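Local coordinates for protein formate dehydrogenase subunit beta (Desulfovibrio gigas, PDB 1H0H) that carries electrons through three [4Fe-4S] clusters as the electron-transfer subunit of a formate dehydrogenase that reversibly oxidises formate to carbon dioxide, at residues V6-C11 / F199-N204; P28-E33 / N45-K50; V52-Q57 / W65-D70. All blocks are in the same frame, centred on the assembly; numbering follows the deposited sequence.

Contact 1. Residues V6-C11 / F199-N204. With SF4 (iron/sulfur cluster), chain L.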
loop_
_atom_site.group_PDB
_atom_site.type_symbol
_atom_site.label_atom_id
_atom_site.label_comp_id
_atom_site.label_asym_id
_atom_site.label_seq_id
_atom_site.Cartn_x
_atom_site.Cartn_y
_atom_site.Cartn_z
ATOM N N VAL B 6 -27.016 3.004 14.257
ATOM C CA VAL B 6 -25.719 2.343 14.156
ATOM C C VAL B 6 -25.914 0.904 13.678
ATOM O O VAL B 6 -26.459 0.060 14.393
ATOM C CB VAL B 6 -24.992 2.351 15.510
ATOM C CG1 VAL B 6 -23.573 1.825 15.356
ATOM C CG2 VAL B 6 -25.005 3.765 16.142
ATOM N N ASP B 7 -25.495 0.623 12.452
ATOM C CA ASP B 7 -25.664 -0.706 11.900
ATOM C C ASP B 7 -24.373 -1.474 12.132
ATOM O O ASP B 7 -23.447 -1.345 11.335
ATOM C CB ASP B 7 -25.984 -0.598 10.408
ATOM C CG ASP B 7 -26.241 -1.927 9.762
ATOM O OD1 ASP B 7 -26.077 -2.972 10.425
ATOM O OD2 ASP B 7 -26.606 -2.023 8.573
ATOM N N THR B 8 -24.293 -2.246 13.224
ATOM C CA THR B 8 -23.067 -3.001 13.526
ATOM C C THR B 8 -22.718 -4.012 12.444
ATOM O O THR B 8 -21.554 -4.422 12.318
ATOM C CB THR B 8 -23.136 -3.723 14.894
ATOM O OG1 THR B 8 -24.135 -4.752 14.844
ATOM C CG2 THR B 8 -23.585 -2.775 16.010
ATOM N N THR B 9 -23.683 -4.391 11.615
ATOM C CA THR B 9 -23.353 -5.368 10.590
ATOM C C THR B 9 -22.449 -4.760 9.509
ATOM O O THR B 9 -21.906 -5.484 8.694
ATOM C CB THR B 9 -24.594 -6.005 9.923
ATOM O OG1 THR B 9 -25.261 -5.051 9.062
ATOM C CG2 THR B 9 -25.626 -6.422 10.956
ATOM N N ARG B 10 -22.324 -3.437 9.490
ATOM C CA ARG B 10 -21.447 -2.797 8.512
ATOM C C ARG B 10 -20.125 -2.289 9.099
ATOM O O ARG B 10 -19.285 -1.787 8.354
ATOM C CB ARG B 10 -22.156 -1.631 7.810
ATOM C CG ARG B 10 -23.436 -2.008 7.096
ATOM C CD ARG B 10 -24.069 -0.849 6.373
ATOM N NE ARG B 10 -23.271 -0.401 5.238
ATOM C CZ ARG B 10 -23.485 -0.834 4.002
ATOM N NH1 ARG B 10 -24.454 -1.720 3.804
ATOM N NH2 ARG B 10 -22.745 -0.393 2.970
ATOM N N CYS B 11 -19.927 -2.419 10.403
ATOM C CA CYS B 11 -18.712 -1.896 11.053
ATOM C C CYS B 11 -17.509 -2.811 10.838
ATOM O O CYS B 11 -17.583 -4.016 11.042
ATOM C CB CYS B 11 -18.985 -1.707 12.562
ATOM S SG CYS B 11 -17.582 -1.207 13.591
ATOM N N PHE B 199 -28.862 0.953 17.989
ATOM C CA PHE B 199 -27.993 -0.088 17.418
ATOM C C PHE B 199 -28.770 -1.289 16.871
ATOM O O PHE B 199 -29.718 -1.779 17.514
ATOM C CB PHE B 199 -27.017 -0.653 18.434
ATOM C CG PHE B 199 -26.030 0.330 18.964
ATOM C CD1 PHE B 199 -26.376 1.167 20.005
ATOM C CD2 PHE B 199 -24.723 0.369 18.465
ATOM C CE1 PHE B 199 -25.462 2.028 20.528
ATOM C CE2 PHE B 199 -23.796 1.244 18.980
ATOM C CZ PHE B 199 -24.173 2.091 20.006
ATOM N N LEU B 200 -28.369 -1.737 15.683
ATOM C CA LEU B 200 -28.859 -2.971 15.105
ATOM C C LEU B 200 -27.787 -4.008 15.347
ATOM O O LEU B 200 -26.603 -3.740 15.096
ATOM C CB LEU B 200 -29.089 -2.840 13.594
ATOM C CG LEU B 200 -29.369 -4.154 12.846
ATOM C CD1 LEU B 200 -30.660 -4.812 13.353
ATOM C CD2 LEU B 200 -29.475 -3.957 11.352
ATOM N N THR B 201 -28.180 -5.159 15.879
ATOM C CA THR B 201 -27.268 -6.285 16.046
ATOM C C THR B 201 -27.828 -7.450 15.281
ATOM O O THR B 201 -29.042 -7.531 15.077
ATOM C CB THR B 201 -27.049 -6.660 17.523
ATOM O OG1 THR B 201 -28.306 -6.804 18.214
ATOM C CG2 THR B 201 -26.299 -5.559 18.239
ATOM N N ALA B 202 -26.949 -8.350 14.846
ATOM C CA ALA B 202 -27.375 -9.494 14.065
ATOM C C ALA B 202 -27.633 -10.723 14.940
ATOM O O ALA B 202 -28.139 -11.716 14.468
ATOM C CB ALA B 202 -26.342 -9.811 12.978
ATOM N N HIS B 203 -27.261 -10.633 16.209
ATOM C CA HIS B 203 -27.419 -11.731 17.147
ATOM C C HIS B 203 -27.728 -11.146 18.510
ATOM O O HIS B 203 -27.769 -9.933 18.670
ATOM C CB HIS B 203 -26.115 -12.544 17.243
ATOM C CG HIS B 203 -25.500 -12.841 15.918
ATOM N ND1 HIS B 203 -25.757 -13.997 15.222
ATOM C CD2 HIS B 203 -24.666 -12.109 15.143
ATOM C CE1 HIS B 203 -25.096 -13.976 14.079
ATOM N NE2 HIS B 203 -24.424 -12.841 14.010
ATOM N N ASN B 204 -27.943 -12.014 19.487
ATOM C CA ASN B 204 -28.140 -11.593 20.861
ATOM C C ASN B 204 -27.212 -10.421 21.227
ATOM O O ASN B 204 -25.991 -10.552 21.156
ATOM C CB ASN B 204 -27.836 -12.777 21.764
ATOM C CG ASN B 204 -27.858 -12.421 23.231
ATOM O OD1 ASN B 204 -28.303 -11.343 23.611
ATOM N ND2 ASN B 204 -27.375 -13.352 24.076
HETATM FE FE1 SF4 L . -17.668 3.087 11.283
HETATM FE FE2 SF4 L . -16.523 3.287 13.800
HETATM FE FE3 SF4 L . -17.151 0.805 12.774
HETATM FE FE4 SF4 L . -15.051 2.328 11.633
HETATM S S1 SF4 L . -15.128 1.465 13.718
HETATM S S2 SF4 L . -16.724 1.112 10.528
HETATM S S3 SF4 L . -15.917 4.448 11.980
HETATM S S4 SF4 L . -18.638 2.567 13.312
#
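V6 lies alongside the ring of F199 and overlaps its rim: CB and CG1 press on the CD2-CE2 side, with V6 CB 3.6 Å from F199 CD2, while V6 CG2 sits over one face, 4.2 Å from the ring centroid. At the edge of the same ring stands T8 CG2, and F68 stacks on F199 from the neighbouring hairpin. The backbones run parallel, V6 beside F199 and D7 beside L200, joined by a nearly straight bond of 2.9 Å from L200 N to V6 O. One step on, T8 grips L200 O twice: its hydroxyl OG1 donates at 2.7 Å in the carbonyl plane, on a lone pair, and its backbone N adds a weak bond. With chi1 at 66°, OG1 falls between the backbone N and carbonyl carbon of T8, the position that brings it to this acceptor. On the other sheet face, L200 CD2 packs 3.7 Å from D7 OD1. T9 N donates to that oxygen, closing an Asx turn, and T9 OG1 lies 2.6 Å from D7 OD1 in a second bond; both come from above the carboxylate plane. D7 OD2 pairs with R176 of helix 166-180. The turn overlaps a short 3-10 segment, 8-10, followed by C11, whose SG binds FE3 at 2.2 Å. Strand 2-7, flanked by parallel strand 197-201, thus leads into the first cysteine of a ferredoxin-type [4Fe-4S] site.

Contact 2. Residues P28-E33 / N45-K50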
loop_
_atom_site.group_PDB
_atom_site.type_symbol
_atom_site.label_atom_id
_atom_site.label_comp_id
_atom_site.label_asym_id
_atom_site.label_seq_id
_atom_site.Cartn_x
_atom_site.Cartn_y
_atom_site.Cartn_z
ATOM N N PRO B 28 -7.600 13.393 25.535
ATOM C CA PRO B 28 -6.296 12.728 25.559
ATOM C C PRO B 28 -6.431 11.213 25.457
ATOM O O PRO B 28 -7.504 10.663 25.711
ATOM C CB PRO B 28 -5.746 13.090 26.950
ATOM C CG PRO B 28 -7.012 13.205 27.781
ATOM C CD PRO B 28 -7.963 13.963 26.852
ATOM N N ALA B 29 -5.332 10.560 25.090
ATOM C CA ALA B 29 -5.254 9.111 25.152
ATOM C C ALA B 29 -5.188 8.796 26.639
ATOM O O ALA B 29 -4.785 9.657 27.438
ATOM C CB ALA B 29 -3.954 8.632 24.462
ATOM N N THR B 30 -5.580 7.577 27.014
ATOM C CA THR B 30 -5.499 7.125 28.402
ATOM C C THR B 30 -4.650 5.846 28.465
ATOM O O THR B 30 -4.450 5.184 27.440
ATOM C CB THR B 30 -6.865 6.878 28.962
ATOM O OG1 THR B 30 -7.519 5.852 28.188
ATOM C CG2 THR B 30 -7.738 8.135 28.827
ATOM N N PRO B 31 -4.152 5.498 29.647
ATOM C CA PRO B 31 -3.221 4.362 29.784
ATOM C C PRO B 31 -3.852 3.024 29.434
ATOM O O PRO B 31 -4.933 2.700 29.918
ATOM C CB PRO B 31 -2.820 4.374 31.274
ATOM C CG PRO B 31 -3.280 5.757 31.805
ATOM C CD PRO B 31 -4.433 6.171 30.933
ATOM N N THR B 32 -3.169 2.258 28.591
ATOM C CA THR B 32 -3.636 0.926 28.236
ATOM C C THR B 32 -2.472 -0.029 28.087
ATOM O O THR B 32 -1.320 0.387 27.955
ATOM C CB THR B 32 -4.440 0.926 26.906
ATOM O OG1 THR B 32 -3.614 1.417 25.846
ATOM C CG2 THR B 32 -5.646 1.874 26.972
ATOM N N GLU B 33 -2.802 -1.312 28.135
ATOM C CA GLU B 33 -1.846 -2.366 27.883
ATOM C C GLU B 33 -2.601 -3.456 27.114
ATOM O O GLU B 33 -3.837 -3.473 27.062
ATOM C CB GLU B 33 -1.205 -2.857 29.185
ATOM C CG GLU B 33 -2.134 -3.584 30.119
ATOM C CD GLU B 33 -1.445 -3.955 31.435
ATOM O OE1 GLU B 33 -0.196 -3.795 31.551
ATOM O OE2 GLU B 33 -2.153 -4.388 32.364
ATOM N N ASN B 45 -14.159 5.794 29.714
ATOM C CA ASN B 45 -13.579 6.549 30.832
ATOM C C ASN B 45 -13.895 8.032 30.615
ATOM O O ASN B 45 -14.507 8.392 29.587
ATOM C CB ASN B 45 -12.075 6.266 31.053
ATOM C CG ASN B 45 -11.238 6.543 29.821
ATOM O OD1 ASN B 45 -11.275 7.640 29.281
ATOM N ND2 ASN B 45 -10.443 5.553 29.396
ATOM N N PHE B 46 -13.524 8.883 31.574
ATOM C CA PHE B 46 -13.788 10.331 31.473
ATOM C C PHE B 46 -13.320 10.935 30.145
ATOM O O PHE B 46 -13.871 11.941 29.684
ATOM C CB PHE B 46 -13.134 11.085 32.663
ATOM C CG PHE B 46 -13.436 12.561 32.712
ATOM C CD1 PHE B 46 -14.652 13.032 33.216
ATOM C CD2 PHE B 46 -12.502 13.482 32.261
ATOM C CE1 PHE B 46 -14.914 14.391 33.267
ATOM C CE2 PHE B 46 -12.757 14.840 32.285
ATOM C CZ PHE B 46 -13.980 15.296 32.786
ATOM N N HIS B 47 -12.302 10.340 29.527
ATOM C CA HIS B 47 -11.734 10.933 28.314
ATOM C C HIS B 47 -12.075 10.187 27.042
ATOM O O HIS B 47 -11.551 10.522 25.969
ATOM C CB HIS B 47 -10.220 10.977 28.403
ATOM C CG HIS B 47 -9.705 11.775 29.549
ATOM N ND1 HIS B 47 -9.930 13.128 29.674
ATOM C CD2 HIS B 47 -8.962 11.412 30.619
ATOM C CE1 HIS B 47 -9.351 13.565 30.782
ATOM N NE2 HIS B 47 -8.744 12.546 31.363
ATOM N N THR B 48 -12.950 9.199 27.139
ATOM C CA THR B 48 -13.229 8.314 26.020
ATOM C C THR B 48 -14.723 8.090 25.907
ATOM O O THR B 48 -15.291 7.294 26.648
ATOM C CB THR B 48 -12.517 6.981 26.287
ATOM O OG1 THR B 48 -11.128 7.209 26.576
ATOM C CG2 THR B 48 -12.548 6.100 25.050
ATOM N N TYR B 49 -15.357 8.777 24.966
ATOM C CA TYR B 49 -16.791 8.764 24.834
ATOM C C TYR B 49 -17.266 7.762 23.798
ATOM O O TYR B 49 -18.430 7.413 23.765
ATOM C CB TYR B 49 -17.280 10.109 24.348
ATOM C CG TYR B 49 -16.819 11.352 25.064
ATOM C CD1 TYR B 49 -16.332 11.324 26.382
ATOM C CD2 TYR B 49 -16.898 12.579 24.417
ATOM C CE1 TYR B 49 -15.952 12.483 27.021
ATOM C CE2 TYR B 49 -16.517 13.729 25.050
ATOM C CZ TYR B 49 -16.040 13.680 26.347
ATOM O OH TYR B 49 -15.671 14.869 26.935
ATOM N N LYS B 50 -16.361 7.356 22.907
ATOM C CA LYS B 50 -16.719 6.473 21.802
ATOM C C LYS B 50 -15.722 5.352 21.914
ATOM O O LYS B 50 -14.508 5.587 21.949
ATOM C CB LYS B 50 -16.611 7.236 20.469
ATOM C CG LYS B 50 -17.045 6.452 19.220
ATOM C CD LYS B 50 -18.549 6.067 19.275
ATOM C CE LYS B 50 -19.075 5.717 17.902
ATOM N NZ LYS B 50 -20.457 5.081 17.893
#
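The tight part of the contact is the packing of P28 on H47, close although P28 itself is exposed at the surface. Their side chains cross at about a right angle, with P28 CG over one face of the imidazole, 3.6 Å from the ring centroid, a CH-pi contact. F46 CD2 occupies the opposite face, so the imidazole is sandwiched between proline and phenylalanine, and T30 CG2 closes in at its edge, 3.9 Å from H47 CD2. Beside this, T30 and N45 meet tip to tip through a less ideal bond: N45 ND2 donates to T30 OG1 at 3.2 Å, bent to 137° and 29° out of the amide plane. The other end of that amide is better held. N45 OD1 receives H47 N in its carbonyl plane at 2.9 Å, an Asx turn, and T48 OG1 from above that plane at 2.7 Å, both inside a type I turn from N45 to T48. The loose side is the 31-33 end, which draws away from 45-50 toward the other protein chain, to whose backbone T32 OG1 bonds. Both segments belong to the long loop between helix 16-25 and strand 51-59, and K22 of that helix ties them together, its NZ bonding to P28 O and T48 OG1.

Contact 3. Residues V52-Q57 / W65-D70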
loop_
_atom_site.group_PDB
_atom_site.type_symbol
_atom_site.label_atom_id
_atom_site.label_comp_id
_atom_site.label_asym_id
_atom_site.label_seq_id
_atom_site.Cartn_x
_atom_site.Cartn_y
_atom_site.Cartn_z
ATOM N N VAL B 52 -14.903 1.411 20.491
ATOM C CA VAL B 52 -15.225 0.269 19.648
ATOM C C VAL B 52 -14.965 -1.032 20.397
ATOM O O VAL B 52 -13.819 -1.428 20.651
ATOM C CB VAL B 52 -14.494 0.306 18.274
ATOM C CG1 VAL B 52 -14.836 -0.933 17.477
ATOM C CG2 VAL B 52 -14.891 1.583 17.496
ATOM N N ARG B 53 -16.054 -1.682 20.785
ATOM C CA ARG B 53 -15.953 -2.915 21.525
ATOM C C ARG B 53 -15.838 -4.041 20.524
ATOM O O ARG B 53 -16.403 -3.959 19.439
ATOM C CB ARG B 53 -17.175 -3.072 22.417
ATOM C CG ARG B 53 -17.251 -2.063 23.541
ATOM C CD ARG B 53 -18.466 -2.260 24.435
ATOM N NE ARG B 53 -18.682 -1.170 25.383
ATOM C CZ ARG B 53 -17.980 -1.011 26.499
ATOM N NH1 ARG B 53 -16.994 -1.856 26.801
ATOM N NH2 ARG B 53 -18.258 -0.012 27.311
ATOM N N MET B 54 -15.069 -5.069 20.859
ATOM C CA MET B 54 -14.794 -6.135 19.902
ATOM C C MET B 54 -14.836 -7.466 20.628
ATOM O O MET B 54 -14.109 -7.662 21.625
ATOM C CB MET B 54 -13.420 -5.927 19.230
ATOM C CG MET B 54 -13.205 -4.547 18.565
ATOM S SD MET B 54 -11.433 -4.185 18.153
ATOM C CE MET B 54 -11.149 -5.293 16.736
ATOM N N HIS B 55 -15.675 -8.384 20.143
ATOM C CA HIS B 55 -15.821 -9.688 20.804
ATOM C C HIS B 55 -15.896 -10.859 19.839
ATOM O O HIS B 55 -16.773 -10.929 18.961
ATOM C CB HIS B 55 -17.051 -9.717 21.721
ATOM C CG HIS B 55 -16.911 -8.861 22.938
ATOM N ND1 HIS B 55 -17.664 -7.723 23.139
ATOM C CD2 HIS B 55 -16.078 -8.951 24.004
ATOM C CE1 HIS B 55 -17.321 -7.161 24.287
ATOM N NE2 HIS B 55 -16.364 -7.889 24.834
ATOM N N GLU B 56 -14.982 -11.789 20.014
ATOM C CA GLU B 56 -15.000 -12.989 19.219
ATOM C C GLU B 56 -16.177 -13.822 19.675
ATOM O O GLU B 56 -16.434 -13.916 20.881
ATOM C CB GLU B 56 -13.714 -13.782 19.407
ATOM C CG GLU B 56 -12.555 -13.167 18.660
ATOM C CD GLU B 56 -11.383 -14.090 18.574
ATOM O OE1 GLU B 56 -11.496 -15.306 18.880
ATOM O OE2 GLU B 56 -10.328 -13.587 18.206
ATOM N N GLN B 57 -16.896 -14.411 18.724
ATOM C CA GLN B 57 -18.040 -15.260 19.059
ATOM C C GLN B 57 -18.173 -16.353 18.045
ATOM O O GLN B 57 -18.154 -16.099 16.842
ATOM C CB GLN B 57 -19.366 -14.466 19.087
ATOM C CG GLN B 57 -19.418 -13.284 20.040
ATOM C CD GLN B 57 -19.476 -13.707 21.513
ATOM O OE1 GLN B 57 -19.414 -14.886 21.813
ATOM N NE2 GLN B 57 -19.612 -12.730 22.421
ATOM N N TRP B 65 -16.598 -12.197 14.544
ATOM C CA TRP B 65 -16.008 -11.166 15.369
ATOM C C TRP B 65 -16.981 -10.001 15.348
ATOM O O TRP B 65 -17.184 -9.362 14.306
ATOM C CB TRP B 65 -14.665 -10.767 14.777
ATOM C CG TRP B 65 -13.683 -10.184 15.710
ATOM C CD1 TRP B 65 -13.853 -9.889 17.028
ATOM C CD2 TRP B 65 -12.347 -9.780 15.371
ATOM N NE1 TRP B 65 -12.694 -9.350 17.534
ATOM C CE2 TRP B 65 -11.752 -9.283 16.537
ATOM C CE3 TRP B 65 -11.586 -9.813 14.178
ATOM C CZ2 TRP B 65 -10.428 -8.808 16.562
ATOM C CZ3 TRP B 65 -10.276 -9.360 14.202
ATOM C CH2 TRP B 65 -9.713 -8.852 15.383
ATOM N N LEU B 66 -17.580 -9.749 16.502
ATOM C CA LEU B 66 -18.663 -8.783 16.634
ATOM C C LEU B 66 -18.194 -7.471 17.188
ATOM O O LEU B 66 -17.529 -7.425 18.217
ATOM C CB LEU B 66 -19.776 -9.331 17.536
ATOM C CG LEU B 66 -20.311 -10.698 17.111
ATOM C CD1 LEU B 66 -21.464 -11.161 18.014
ATOM C CD2 LEU B 66 -20.740 -10.682 15.636
ATOM N N PHE B 67 -18.589 -6.408 16.512
ATOM C CA PHE B 67 -18.156 -5.069 16.845
ATOM C C PHE B 67 -19.335 -4.193 17.290
ATOM O O PHE B 67 -20.415 -4.271 16.722
ATOM C CB PHE B 67 -17.476 -4.442 15.630
ATOM C CG PHE B 67 -16.379 -5.294 15.027
ATOM C CD1 PHE B 67 -15.440 -5.909 15.828
ATOM C CD2 PHE B 67 -16.285 -5.469 13.653
ATOM C CE1 PHE B 67 -14.438 -6.699 15.275
ATOM C CE2 PHE B 67 -15.284 -6.258 13.098
ATOM C CZ PHE B 67 -14.342 -6.856 13.906
ATOM N N PHE B 68 -19.077 -3.326 18.261
ATOM C CA PHE B 68 -20.078 -2.436 18.845
ATOM C C PHE B 68 -19.421 -1.099 19.193
ATOM O O PHE B 68 -18.702 -0.990 20.188
ATOM C CB PHE B 68 -20.612 -3.103 20.124
ATOM C CG PHE B 68 -21.931 -2.587 20.586
ATOM C CD1 PHE B 68 -23.118 -3.094 20.058
ATOM C CD2 PHE B 68 -22.005 -1.645 21.585
ATOM C CE1 PHE B 68 -24.378 -2.618 20.511
ATOM C CE2 PHE B 68 -23.240 -1.166 22.022
ATOM C CZ PHE B 68 -24.421 -1.655 21.490
ATOM N N PRO B 69 -19.638 -0.076 18.378
ATOM C CA PRO B 69 -19.028 1.252 18.608
ATOM C C PRO B 69 -19.870 2.028 19.627
ATOM O O PRO B 69 -20.696 2.870 19.274
ATOM C CB PRO B 69 -19.109 1.932 17.239
ATOM C CG PRO B 69 -20.069 1.174 16.442
ATOM C CD PRO B 69 -20.444 -0.121 17.156
ATOM N N ASP B 70 -19.585 1.754 20.894
ATOM C CA ASP B 70 -20.375 2.193 22.022
ATOM C C ASP B 70 -20.237 3.690 22.311
ATOM O O ASP B 70 -19.190 4.286 22.079
ATOM C CB ASP B 70 -19.953 1.343 23.223
ATOM C CG ASP B 70 -21.014 1.220 24.250
ATOM O OD1 ASP B 70 -22.090 1.839 24.093
ATOM O OD2 ASP B 70 -20.839 0.530 25.270
HETATM O O HOH W 1 -11.965 -9.265 20.472
#
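Two antiparallel strands are zipped by paired backbone bonds at R53-F68 and H55-L66, the straightest being L66 N to H55 O at 172°. V52-P69, M54-F67 and E56-W65 are the intervening non-hydrogen-bonded pairs. On their face, M54 turns at chi3 (73°) so that its methyl CE reaches W65 CZ2 at 3.6 Å, while its CG lies 3.8 Å from F67 CD1. F67 CE1 also stands over one face of the indole, and E56 CG lies over a face of its five-membered ring, 4.1 Å from the centroid. A water accepts from W65 NE1 at 3.0 Å and gives a weak bond to M54 O. On the opposite face, the extended R53 chain carries its guanidinium to D70: NE donates at 2.7 Å, almost in the guanidinium plane, to the anti lone pair of OD2, with a weaker bond from NH2. The two planes are 62° apart, so this is not a flat, two-oxygen pairing.

Further out, D43 pairs with R53 NH2 and R73 with D70 OD1, so each partner of the salt bridge has a second charged partner. The E56 carboxylate is held by polar and basic groups of the other protein chain. The contact forms the body of the hairpin of strands 51-59 and 62-70, whose second strand packs against strands 2-7 and 197-201 of the mixed sheet.

In the fold
Contacts 1 and 3 adjoin, their centres about 10 Å apart: the hairpin packs on the mixed sheet and the turn after it, with T8 CB 3.3 Å from F67 O and C11 O 3.3 Å from F67 CD2. Both border cluster #1, contact 3 through the pocket residues V52 and P69. Contact 2 lies farther off, about 17 Å from contact 3 and 24 Å from contact 1, centre to centre. Its K50 bridges the gap to contact 3, with NZ 2.6 Å from P69 O in a probable hydrogen bond, and belongs to the pocket of cluster #2, whose ligand C21 is about 7 Å from T48 between side chains.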